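Local coordinates for protein putative creatinine amidohydrolase (Bacteroides fragilis, PDB 3LUB) that probably hydrolyses carbon-nitrogen bonds in linear amides, as a zinc-dependent member of the creatininase superfamily, at residues 104-108 / 109-113; 244-247 / 248-252; 14-18 / 19-23; 5-8 / 9-12. All coordinates share one frame; numbering follows the deposited sequence.

Contact 1: 104-108 / 109-113; sequences SSLHV and QGFRK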
loop_
_atom_site.group_PDB
_atom_site.type_symbol
_atom_site.label_atom_id
_atom_site.label_comp_id
_atom_site.label_asym_id
_atom_site.label_seq_id
_atom_site.Cartn_x
_atom_site.Cartn_y
_atom_site.Cartn_z
ATOM N N SER F 104 -7.688 -15.791 -3.696
ATOM C CA SER F 104 -7.443 -16.298 -2.371
ATOM C C SER F 104 -8.579 -17.190 -1.884
ATOM O O SER F 104 -8.331 -18.303 -1.378
ATOM C CB SER F 104 -7.234 -15.132 -1.384
ATOM O OG SER F 104 -6.998 -15.619 -0.077
ATOM N N SER F 105 -9.802 -16.675 -1.979
ATOM C CA SER F 105 -11.006 -17.426 -1.579
ATOM C C SER F 105 -11.216 -18.685 -2.400
ATOM O O SER F 105 -11.296 -19.778 -1.850
ATOM C CB SER F 105 -12.239 -16.533 -1.664
ATOM O OG SER F 105 -12.232 -15.604 -0.599
ATOM N N LEU F 106 -11.240 -18.545 -3.719
ATOM C CA LEU F 106 -11.386 -19.717 -4.600
ATOM C C LEU F 106 -10.288 -20.783 -4.366
ATOM O O LEU F 106 -10.530 -21.973 -4.433
ATOM C CB LEU F 106 -11.390 -19.305 -6.067
ATOM C CG LEU F 106 -12.483 -18.370 -6.595
ATOM C CD1 LEU F 106 -12.184 -18.057 -8.031
ATOM C CD2 LEU F 106 -13.868 -18.945 -6.474
ATOM N N HIS F 107 -9.068 -20.344 -4.094
ATOM C CA HIS F 107 -7.989 -21.282 -3.820
ATOM C C HIS F 107 -8.224 -22.065 -2.525
ATOM O O HIS F 107 -7.996 -23.268 -2.481
ATOM C CB HIS F 107 -6.637 -20.547 -3.766
ATOM C CG HIS F 107 -5.458 -21.470 -3.797
ATOM N ND1 HIS F 107 -4.986 -22.096 -2.667
ATOM C CD2 HIS F 107 -4.689 -21.904 -4.822
ATOM C CE1 HIS F 107 -3.967 -22.865 -2.991
ATOM N NE2 HIS F 107 -3.771 -22.772 -4.293
ATOM N N VAL F 108 -8.643 -21.389 -1.459
ATOM C CA VAL F 108 -8.974 -22.055 -0.204
ATOM C C VAL F 108 -10.069 -23.103 -0.439
ATOM O O VAL F 108 -10.090 -24.167 0.204
ATOM C CB VAL F 108 -9.450 -21.030 0.850
ATOM C CG1 VAL F 108 -10.279 -21.684 1.960
ATOM C CG2 VAL F 108 -8.266 -20.293 1.424
ATOM N N GLN F 109 -10.987 -22.795 -1.347
ATOM C CA GLN F 109 -12.127 -23.676 -1.640
ATOM C C GLN F 109 -11.772 -24.908 -2.470
ATOM O O GLN F 109 -12.619 -25.765 -2.633
ATOM C CB GLN F 109 -13.253 -22.897 -2.338
ATOM C CG GLN F 109 -13.835 -21.801 -1.460
ATOM C CD GLN F 109 -14.524 -20.710 -2.243
ATOM O OE1 GLN F 109 -14.848 -20.864 -3.416
ATOM N NE2 GLN F 109 -14.755 -19.602 -1.589
ATOM N N GLY F 110 -10.548 -24.954 -3.022
ATOM C CA GLY F 110 -10.040 -26.100 -3.800
ATOM C C GLY F 110 -9.995 -25.888 -5.303
ATOM O O GLY F 110 -9.542 -26.767 -6.050
ATOM N N PHE F 111 -10.429 -24.716 -5.760
ATOM C CA PHE F 111 -10.457 -24.426 -7.185
ATOM C C PHE F 111 -9.084 -24.032 -7.668
ATOM O O PHE F 111 -8.299 -23.445 -6.919
ATOM C CB PHE F 111 -11.491 -23.322 -7.504
ATOM C CG PHE F 111 -12.872 -23.701 -7.103
ATOM C CD1 PHE F 111 -13.501 -24.781 -7.715
ATOM C CD2 PHE F 111 -13.529 -23.037 -6.074
ATOM C CE1 PHE F 111 -14.762 -25.166 -7.338
ATOM C CE2 PHE F 111 -14.803 -23.452 -5.672
ATOM C CZ PHE F 111 -15.412 -24.512 -6.317
ATOM N N ARG F 112 -8.808 -24.341 -8.928
ATOM C CA ARG F 112 -7.496 -24.130 -9.517
ATOM C C ARG F 112 -7.506 -23.601 -10.916
ATOM O O ARG F 112 -6.451 -23.511 -11.491
ATOM C CB ARG F 112 -6.715 -25.450 -9.525
ATOM C CG ARG F 112 -6.515 -26.049 -8.148
ATOM C CD ARG F 112 -5.606 -25.142 -7.295
ATOM N NE ARG F 112 -5.280 -25.700 -5.986
ATOM C CZ ARG F 112 -5.963 -25.479 -4.874
ATOM N NH1 ARG F 112 -7.048 -24.721 -4.877
ATOM N NH2 ARG F 112 -5.572 -26.026 -3.742
ATOM N N LYS F 113 -8.654 -23.250 -11.480
ATOM C CA LYS F 113 -8.733 -22.757 -12.840
ATOM C C LYS F 113 -9.788 -21.659 -12.932
ATOM O O LYS F 113 -10.961 -21.864 -12.522
ATOM C CB LYS F 113 -9.133 -23.896 -13.773
ATOM C CG LYS F 113 -8.138 -25.005 -13.782
ATOM C CD LYS F 113 -8.583 -26.144 -14.639
ATOM C CE LYS F 113 -7.453 -27.165 -14.796
ATOM N NZ LYS F 113 -8.025 -28.461 -15.282
HETATM O O HOH W 1 -6.950 -25.672 -1.092
#

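Contact 2: 244-247 / 248-252; sequences FEEM and AQHDL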
loop_
_atom_site.group_PDB
_atom_site.type_symbol
_atom_site.label_atom_id
_atom_site.label_comp_id
_atom_site.label_asym_id
_atom_site.label_seq_id
_atom_site.Cartn_x
_atom_site.Cartn_y
_atom_site.Cartn_z
ATOM N N PHE F 244 -13.491 -23.776 -22.084
ATOM C CA PHE F 244 -13.875 -24.317 -20.768
ATOM C C PHE F 244 -13.567 -25.821 -20.709
ATOM O O PHE F 244 -12.998 -26.300 -19.754
ATOM C CB PHE F 244 -15.377 -24.132 -20.440
ATOM C CG PHE F 244 -15.861 -22.697 -20.415
ATOM C CD1 PHE F 244 -15.005 -21.616 -20.591
ATOM C CD2 PHE F 244 -17.194 -22.439 -20.180
ATOM C CE1 PHE F 244 -15.493 -20.319 -20.582
ATOM C CE2 PHE F 244 -17.677 -21.142 -20.148
ATOM C CZ PHE F 244 -16.826 -20.083 -20.356
ATOM N N GLU F 245 -13.972 -26.568 -21.725
ATOM C CA GLU F 245 -13.765 -28.038 -21.703
ATOM C C GLU F 245 -12.295 -28.421 -21.650
ATOM O O GLU F 245 -11.910 -29.283 -20.875
ATOM C CB GLU F 245 -14.395 -28.715 -22.925
ATOM C CG GLU F 245 -15.934 -28.790 -22.917
ATOM C CD GLU F 245 -16.539 -28.724 -24.323
ATOM O OE1 GLU F 245 -15.739 -28.597 -25.284
ATOM O OE2 GLU F 245 -17.794 -28.791 -24.472
ATOM N N GLU F 246 -11.482 -27.796 -22.489
ATOM C CA GLU F 246 -10.041 -28.096 -22.532
ATOM C C GLU F 246 -9.324 -27.640 -21.272
ATOM O O GLU F 246 -8.416 -28.315 -20.812
ATOM C CB GLU F 246 -9.387 -27.443 -23.727
ATOM C CG GLU F 246 -9.897 -27.915 -25.058
ATOM C CD GLU F 246 -9.611 -26.897 -26.154
ATOM O OE1 GLU F 246 -9.161 -25.770 -25.809
ATOM O OE2 GLU F 246 -9.841 -27.198 -27.352
HETATM N N MSE F 247 -9.719 -26.508 -20.701
HETATM C CA MSE F 247 -9.195 -26.109 -19.387
HETATM C C MSE F 247 -9.477 -27.143 -18.318
HETATM O O MSE F 247 -8.593 -27.443 -17.511
HETATM C CB MSE F 247 -9.745 -24.757 -18.938
HETATM C CG MSE F 247 -9.122 -23.582 -19.660
HETATM SE SE MSE F 247 -9.906 -21.887 -19.073
HETATM C CE MSE F 247 -9.036 -21.786 -17.281
ATOM N N ALA F 248 -10.692 -27.703 -18.332
ATOM C CA ALA F 248 -11.094 -28.770 -17.388
ATOM C C ALA F 248 -10.369 -30.089 -17.594
ATOM O O ALA F 248 -10.110 -30.812 -16.625
ATOM C CB ALA F 248 -12.591 -29.026 -17.469
ATOM N N GLN F 249 -10.065 -30.415 -18.849
ATOM C CA GLN F 249 -9.593 -31.770 -19.207
ATOM C C GLN F 249 -8.072 -31.879 -19.400
ATOM O O GLN F 249 -7.534 -32.971 -19.496
ATOM C CB GLN F 249 -10.347 -32.237 -20.455
ATOM C CG GLN F 249 -11.818 -32.569 -20.118
ATOM C CD GLN F 249 -12.730 -32.739 -21.333
ATOM O OE1 GLN F 249 -12.308 -32.564 -22.494
ATOM N NE2 GLN F 249 -14.003 -33.077 -21.065
ATOM N N HIS F 250 -7.382 -30.747 -19.458
ATOM C CA HIS F 250 -5.928 -30.742 -19.626
ATOM C C HIS F 250 -5.270 -29.815 -18.650
ATOM O O HIS F 250 -5.836 -28.818 -18.234
ATOM C CB HIS F 250 -5.518 -30.264 -21.011
ATOM C CG HIS F 250 -6.122 -31.046 -22.123
ATOM N ND1 HIS F 250 -5.674 -32.300 -22.473
ATOM C CD2 HIS F 250 -7.143 -30.757 -22.960
ATOM C CE1 HIS F 250 -6.393 -32.747 -23.488
ATOM N NE2 HIS F 250 -7.290 -31.830 -23.803
ATOM N N ASP F 251 -4.043 -30.155 -18.308
ATOM C CA ASP F 251 -3.145 -29.223 -17.672
ATOM C C ASP F 251 -2.588 -28.284 -18.751
ATOM O O ASP F 251 -2.699 -28.544 -19.949
ATOM C CB ASP F 251 -2.038 -29.963 -16.916
ATOM C CG ASP F 251 -2.594 -30.857 -15.802
ATOM O OD1 ASP F 251 -3.783 -30.707 -15.447
ATOM O OD2 ASP F 251 -1.847 -31.720 -15.294
ATOM N N LEU F 252 -2.031 -27.170 -18.303
ATOM C CA LEU F 252 -1.517 -26.132 -19.205
ATOM C C LEU F 252 -0.446 -26.668 -20.163
ATOM O O LEU F 252 -0.397 -26.303 -21.335
ATOM C CB LEU F 252 -0.933 -24.983 -18.373
ATOM C CG LEU F 252 -0.507 -23.698 -19.106
ATOM C CD1 LEU F 252 -1.643 -23.233 -20.000
ATOM C CD2 LEU F 252 -0.113 -22.646 -18.063
#

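Contact 3: 14-18 / 19-23; sequences GKVKE and LKYDV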
loop_
_atom_site.group_PDB
_atom_site.type_symbol
_atom_site.label_atom_id
_atom_site.label_comp_id
_atom_site.label_asym_id
_atom_site.label_seq_id
_atom_site.Cartn_x
_atom_site.Cartn_y
_atom_site.Cartn_z
ATOM N N GLY F 14 -27.588 -24.874 -1.510
ATOM C CA GLY F 14 -28.239 -26.198 -1.616
ATOM C C GLY F 14 -28.047 -26.829 -2.986
ATOM O O GLY F 14 -27.758 -28.046 -3.102
ATOM N N LYS F 15 -28.120 -25.982 -4.014
ATOM C CA LYS F 15 -27.953 -26.426 -5.392
ATOM C C LYS F 15 -26.493 -26.705 -5.743
ATOM O O LYS F 15 -26.197 -27.604 -6.535
ATOM C CB LYS F 15 -28.541 -25.403 -6.359
ATOM C CG LYS F 15 -28.418 -25.812 -7.851
ATOM C CD LYS F 15 -29.214 -27.101 -8.158
ATOM C CE LYS F 15 -29.467 -27.337 -9.658
ATOM N NZ LYS F 15 -30.636 -26.558 -10.181
ATOM N N VAL F 16 -25.560 -25.970 -5.151
ATOM C CA VAL F 16 -24.168 -26.120 -5.564
ATOM C C VAL F 16 -23.354 -27.077 -4.706
ATOM O O VAL F 16 -22.366 -27.624 -5.183
ATOM C CB VAL F 16 -23.445 -24.761 -5.663
ATOM C CG1 VAL F 16 -24.314 -23.769 -6.380
ATOM C CG2 VAL F 16 -23.058 -24.255 -4.303
ATOM N N LYS F 17 -23.775 -27.332 -3.466
ATOM C CA LYS F 17 -22.880 -27.966 -2.500
ATOM C C LYS F 17 -22.489 -29.451 -2.771
ATOM O O LYS F 17 -21.462 -29.930 -2.276
ATOM C CB LYS F 17 -23.390 -27.773 -1.055
ATOM C CG LYS F 17 -24.616 -28.575 -0.647
ATOM C CD LYS F 17 -24.689 -28.732 0.884
ATOM C CE LYS F 17 -25.715 -29.817 1.279
ATOM N NZ LYS F 17 -25.877 -30.009 2.754
ATOM N N GLU F 18 -23.270 -30.175 -3.557
ATOM C CA GLU F 18 -22.897 -31.568 -3.864
ATOM C C GLU F 18 -22.377 -31.793 -5.313
ATOM O O GLU F 18 -22.295 -32.940 -5.796
ATOM C CB GLU F 18 -24.077 -32.472 -3.537
ATOM C CG GLU F 18 -24.350 -32.512 -2.011
ATOM C CD GLU F 18 -25.818 -32.649 -1.690
ATOM O OE1 GLU F 18 -26.553 -33.197 -2.544
ATOM O OE2 GLU F 18 -26.230 -32.220 -0.579
ATOM N N LEU F 19 -21.998 -30.700 -5.979
ATOM C CA LEU F 19 -21.608 -30.755 -7.379
ATOM C C LEU F 19 -20.156 -30.425 -7.529
ATOM O O LEU F 19 -19.614 -29.620 -6.789
ATOM C CB LEU F 19 -22.426 -29.772 -8.187
ATOM C CG LEU F 19 -23.913 -30.043 -8.295
ATOM C CD1 LEU F 19 -24.441 -28.954 -9.163
ATOM C CD2 LEU F 19 -24.189 -31.416 -8.898
ATOM N N LYS F 20 -19.529 -31.063 -8.504
ATOM C CA LYS F 20 -18.129 -30.811 -8.824
ATOM C C LYS F 20 -18.012 -29.736 -9.875
ATOM O O LYS F 20 -18.591 -29.862 -10.958
ATOM C CB LYS F 20 -17.452 -32.071 -9.356
ATOM C CG LYS F 20 -15.927 -32.006 -9.168
ATOM C CD LYS F 20 -15.121 -32.846 -10.130
ATOM C CE LYS F 20 -13.706 -32.275 -10.234
ATOM N NZ LYS F 20 -13.154 -31.837 -8.898
ATOM N N TYR F 21 -17.250 -28.691 -9.571
ATOM C CA TYR F 21 -17.003 -27.629 -10.538
ATOM C C TYR F 21 -15.561 -27.704 -10.996
ATOM O O TYR F 21 -14.658 -27.888 -10.200
ATOM C CB TYR F 21 -17.361 -26.242 -9.968
ATOM C CG TYR F 21 -18.844 -26.057 -9.800
ATOM C CD1 TYR F 21 -19.497 -26.485 -8.655
ATOM C CD2 TYR F 21 -19.597 -25.476 -10.778
ATOM C CE1 TYR F 21 -20.856 -26.348 -8.515
ATOM C CE2 TYR F 21 -20.953 -25.311 -10.621
ATOM C CZ TYR F 21 -21.580 -25.775 -9.484
ATOM O OH TYR F 21 -22.950 -25.664 -9.329
ATOM N N ASP F 22 -15.377 -27.578 -12.300
ATOM C CA ASP F 22 -14.067 -27.693 -12.949
ATOM C C ASP F 22 -13.419 -26.328 -13.196
ATOM O O ASP F 22 -12.235 -26.112 -12.866
ATOM C CB ASP F 22 -14.233 -28.400 -14.295
ATOM C CG ASP F 22 -14.698 -29.829 -14.140
ATOM O OD1 ASP F 22 -13.931 -30.597 -13.546
ATOM O OD2 ASP F 22 -15.828 -30.158 -14.583
ATOM N N VAL F 23 -14.184 -25.422 -13.796
ATOM C CA VAL F 23 -13.674 -24.072 -14.142
ATOM C C VAL F 23 -14.548 -23.002 -13.544
ATOM O O VAL F 23 -15.736 -23.195 -13.468
ATOM C CB VAL F 23 -13.570 -23.898 -15.668
ATOM C CG1 VAL F 23 -12.845 -22.606 -16.030
ATOM C CG2 VAL F 23 -12.896 -25.135 -16.281
HETATM O O HOH W 2 -19.433 -27.440 -4.977
#

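Contact 4: 5-8 / 9-12; sequences EVDL and SVSC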
loop_
_atom_site.group_PDB
_atom_site.type_symbol
_atom_site.label_atom_id
_atom_site.label_comp_id
_atom_site.label_asym_id
_atom_site.label_seq_id
_atom_site.Cartn_x
_atom_site.Cartn_y
_atom_site.Cartn_z
ATOM N N GLU F 5 -27.361 -23.896 -11.471
ATOM C CA GLU F 5 -26.208 -24.795 -11.541
ATOM C C GLU F 5 -24.906 -24.097 -11.976
ATOM O O GLU F 5 -23.816 -24.440 -11.477
ATOM C CB GLU F 5 -26.495 -25.983 -12.457
ATOM C CG GLU F 5 -25.478 -27.119 -12.306
ATOM C CD GLU F 5 -25.950 -28.440 -12.931
ATOM O OE1 GLU F 5 -27.076 -28.503 -13.499
ATOM O OE2 GLU F 5 -25.193 -29.424 -12.837
ATOM N N VAL F 6 -25.034 -23.124 -12.877
ATOM C CA VAL F 6 -23.870 -22.439 -13.445
ATOM C C VAL F 6 -23.890 -20.900 -13.310
ATOM O O VAL F 6 -22.892 -20.248 -13.677
ATOM C CB VAL F 6 -23.698 -22.804 -14.946
ATOM C CG1 VAL F 6 -23.508 -24.329 -15.156
ATOM C CG2 VAL F 6 -24.852 -22.289 -15.745
ATOM N N ASP F 7 -24.988 -20.308 -12.807
ATOM C CA ASP F 7 -25.091 -18.824 -12.667
ATOM C C ASP F 7 -25.206 -18.440 -11.190
ATOM O O ASP F 7 -26.262 -18.589 -10.598
ATOM C CB ASP F 7 -26.277 -18.321 -13.460
ATOM C CG ASP F 7 -26.412 -16.799 -13.475
ATOM O OD1 ASP F 7 -25.546 -16.063 -12.950
ATOM O OD2 ASP F 7 -27.415 -16.343 -14.061
ATOM N N LEU F 8 -24.099 -18.003 -10.593
ATOM C CA LEU F 8 -24.059 -17.728 -9.163
ATOM C C LEU F 8 -24.996 -16.592 -8.755
ATOM O O LEU F 8 -25.486 -16.572 -7.624
ATOM C CB LEU F 8 -22.624 -17.450 -8.670
ATOM C CG LEU F 8 -22.463 -17.617 -7.151
ATOM C CD1 LEU F 8 -22.303 -19.068 -6.732
ATOM C CD2 LEU F 8 -21.322 -16.780 -6.580
ATOM N N SER F 9 -25.254 -15.663 -9.669
ATOM C CA SER F 9 -26.202 -14.579 -9.425
ATOM C C SER F 9 -27.632 -15.018 -9.046
ATOM O O SER F 9 -28.356 -14.261 -8.423
ATOM C CB SER F 9 -26.234 -13.645 -10.635
ATOM O OG SER F 9 -24.957 -13.049 -10.812
ATOM N N VAL F 10 -28.034 -16.222 -9.425
ATOM C CA VAL F 10 -29.326 -16.756 -9.043
ATOM C C VAL F 10 -29.232 -18.029 -8.174
ATOM O O VAL F 10 -30.257 -18.550 -7.754
ATOM C CB VAL F 10 -30.231 -17.018 -10.277
ATOM C CG1 VAL F 10 -30.517 -15.710 -11.048
ATOM C CG2 VAL F 10 -29.620 -18.066 -11.197
ATOM N N SER F 11 -28.018 -18.500 -7.881
ATOM C CA SER F 11 -27.816 -19.801 -7.240
ATOM C C SER F 11 -27.821 -19.768 -5.693
ATOM O O SER F 11 -27.797 -18.715 -5.077
ATOM C CB SER F 11 -26.517 -20.400 -7.728
ATOM O OG SER F 11 -26.410 -21.758 -7.332
ATOM N N CYS F 12 -27.874 -20.941 -5.068
ATOM C CA CYS F 12 -27.836 -21.034 -3.605
ATOM C C CYS F 12 -27.021 -22.237 -3.192
ATOM O O CYS F 12 -26.777 -23.124 -3.982
ATOM C CB CYS F 12 -29.247 -21.151 -3.049
ATOM S SG CYS F 12 -30.105 -22.600 -3.719
HETATM O O HOH W 3 -23.279 -14.613 -12.115
HETATM O O HOH W 4 -27.238 -15.158 -5.886
#

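Contact 1: 104-108 / 109-113
The guanidinium of Arg-112 lies flat over one face of the His-107 imidazole, the planes 5° apart and the centres 3.7 Å from each other. A water sits in the guanidinium plane at its edge, while the edge of the nearby Phe-111 ring is met by OE1 of Gln-109. These flat groups surround a Schellman motif, the C-terminal cap that ends helix 92-108 and turns the chain toward strand 113-118. Its signature is a pair of bonds back into the last turn: Phe-111 N donates to Leu-106 O at 3.0 Å, and Gly-110 N to His-107 O at 3.1 Å, with Gly-110 at positive phi (105°).

The stack and the cap share an acceptor. His-107 O takes Gly-110 N from above its carbonyl plane, whereas Arg-112 NH1 arrives in that plane on a lone pair, 3.0 Å away; the water adds a third bond to this oxygen and bridges to Arg-112 NH2. A bend at chi2 (-66°) folds the arginine back over the imidazole. The same NE2 that lies under the guanidinium is hydrogen-bonded to Asp-138 OD1, which holds the ring in place.

On the other flank, Leu-106 CD2 packs against Phe-111 CD2 at 4.1 Å. The Gln-109 amide is held at a subunit interface, with OE1 accepting from Phe-86 N and NE2 donating to Arg-82 O, both of the second subunit. NH1 of Arg-112 has a second acceptor in Phe-111 O, 2.7 Å away and within the guanidinium plane.

Contact 2: 244-247 / 248-252
Glu-246 O gathers the last turn of helix 226-249. It accepts a hydrogen bond from His-250 N at 3.0 Å and a weak one from Gln-249 N at 3.3 Å, and CD2 of the His-250 ring brings its edge to 3.5 Å from the same oxygen. The Gln-249 N-H is divided between two carbonyls, with a weak i+4 bond to Glu-245 O beside the weak i+3 bond to Glu-246 O. On one side of it Ala-248 N keeps its i+4 bond, to Phe-244 O at an N-H...O angle of 157°, and on the other so does His-250 N. His-250 then leaves helical geometry.

The side chains follow the backbone. With CG anti to its carbonyl carbon (chi1 -56°), His-250 folds its ring back along the turn, and CD2 lies 4.1 Å from Glu-246 CB. Gln-249 runs out extended, CB and CG each close to Glu-245 O. The carboxylates look elsewhere: Glu-245 forms a salt bridge with Arg-61, and Glu-246 OE1 bonds to Ser-197 OG of the third subunit, while its side chain stands about 4 Å from a calcium ion. ND1 of His-250 is held by Glu-254.

The buried side of the turn faces the sheet, where selenomethionine Met-247 reaches strands 23-28 and 140-145. Phe-244 wedges between strand 23-28 and helix 42-62, which Glu-245 also touches.

Contact 3: 14-18 / 19-23
Val-16 and Tyr-21 form the tight part of this contact, at a type I beta turn from Val-16 to Leu-19 that takes the chain out of the short helix beginning at residue 13. The two side chains cross at about a right angle: Val-16 CB stands 4.2 Å from Tyr-21 CE1, and CG1 is 3.8 Å from the phenol OH. Val-16 O approaches the same ring at its edge, in plane. Both residues are buried, and the hydroxyl is fixed by a hydrogen bond to Glu-5 O. Phe-86 of the second subunit meets the tyrosine ring edge to face, and Tyr-40 of that subunit packs on Val-16.

The loose side is that of the exposed Lys-15, Lys-17 and Glu-18 side chains. Between the two sides runs the turn itself, closed by one direct backbone bond, Leu-19 N to Val-16 O at 3.2 Å, whose donor sits 48° out of the carbonyl plane. Leu-19, with CG anti to its carbonyl carbon (chi1 -66°), lies back along the turn and sets CD1 3.4 Å from Lys-15 O, a contact with backbone. Water completes the closure: a single molecule donates to Val-16 O at 2.9 Å and to Leu-19 O at 2.8 Å.

Contact 4: 5-8 / 9-12
OD1 of Asp-7 comes up against Ser-9, and the flank of the side chain lies obliquely across Val-10. With CG anti to the backbone N (chi1 -176°), the aspartate runs alongside the chain that follows it, so that OD1 lies 3.4 Å from Ser-9 CB and accepts a weak bond from Ser-9 N at 3.3 Å, an Asx turn in outline. The other branch, OD2, faces the CG2 methyl of Val-10 at 4.0 Å. Ser-11 comes from the far end of the bend, its CB directed at the preceding segment and 3.4 Å from Asp-7 O, while its hydroxyl turns to Lys-4 O.

Two overlapping turns carry these side chains. Val-10 N donates to Asp-7 O and Ser-11 N to Leu-8 O, both at 3.2 Å and both from above the carbonyl plane. They coil the N-terminal arm tightly before Cys-12 takes the N-cap position of helix 13-16. The CB bond of Leu-8 leads away from the turn, its side chain packing on Met-67 of strand 66-68 and Thr-31 of the second subunit.

One water lies 2.8 Å from Asp-7 OD1 and 2.6 Å from Ser-9 OG, linking the two side chains. OD1 is met by His-48 NE2 on helix 42-62, weakly by Ser-9 N and, if its protons are so placed, by the water; such surroundings would tend to favour the charged carboxylate and to limit its rotation.

In the fold
The four contacts lie away from the zinc sites; contacts 1, 2 and 3 share one side of the molecule's centre, and contact 4 adjoins contact 3, their centres 10 Å apart. Contact 3 leads into strand 23-28 and contact 1 into strand 113-118, neighbours in the parallel sheet; beyond the opposite ends of these strands lie the zinc ligands Glu-32 and His-120. Contacts 1 and 3 have centres 13 Å apart and meet where Phe-111 CE1 lies 3.9 Å from Tyr-21 CB. Contact 2 joins both: Lys-113 NZ probably bonds to Met-247 O (2.5 Å), and Ala-248 CB packs 3.6 Å from Asp-22 CB. Contacts 1, 3 and 4 border the second subunit, contact 2 the third.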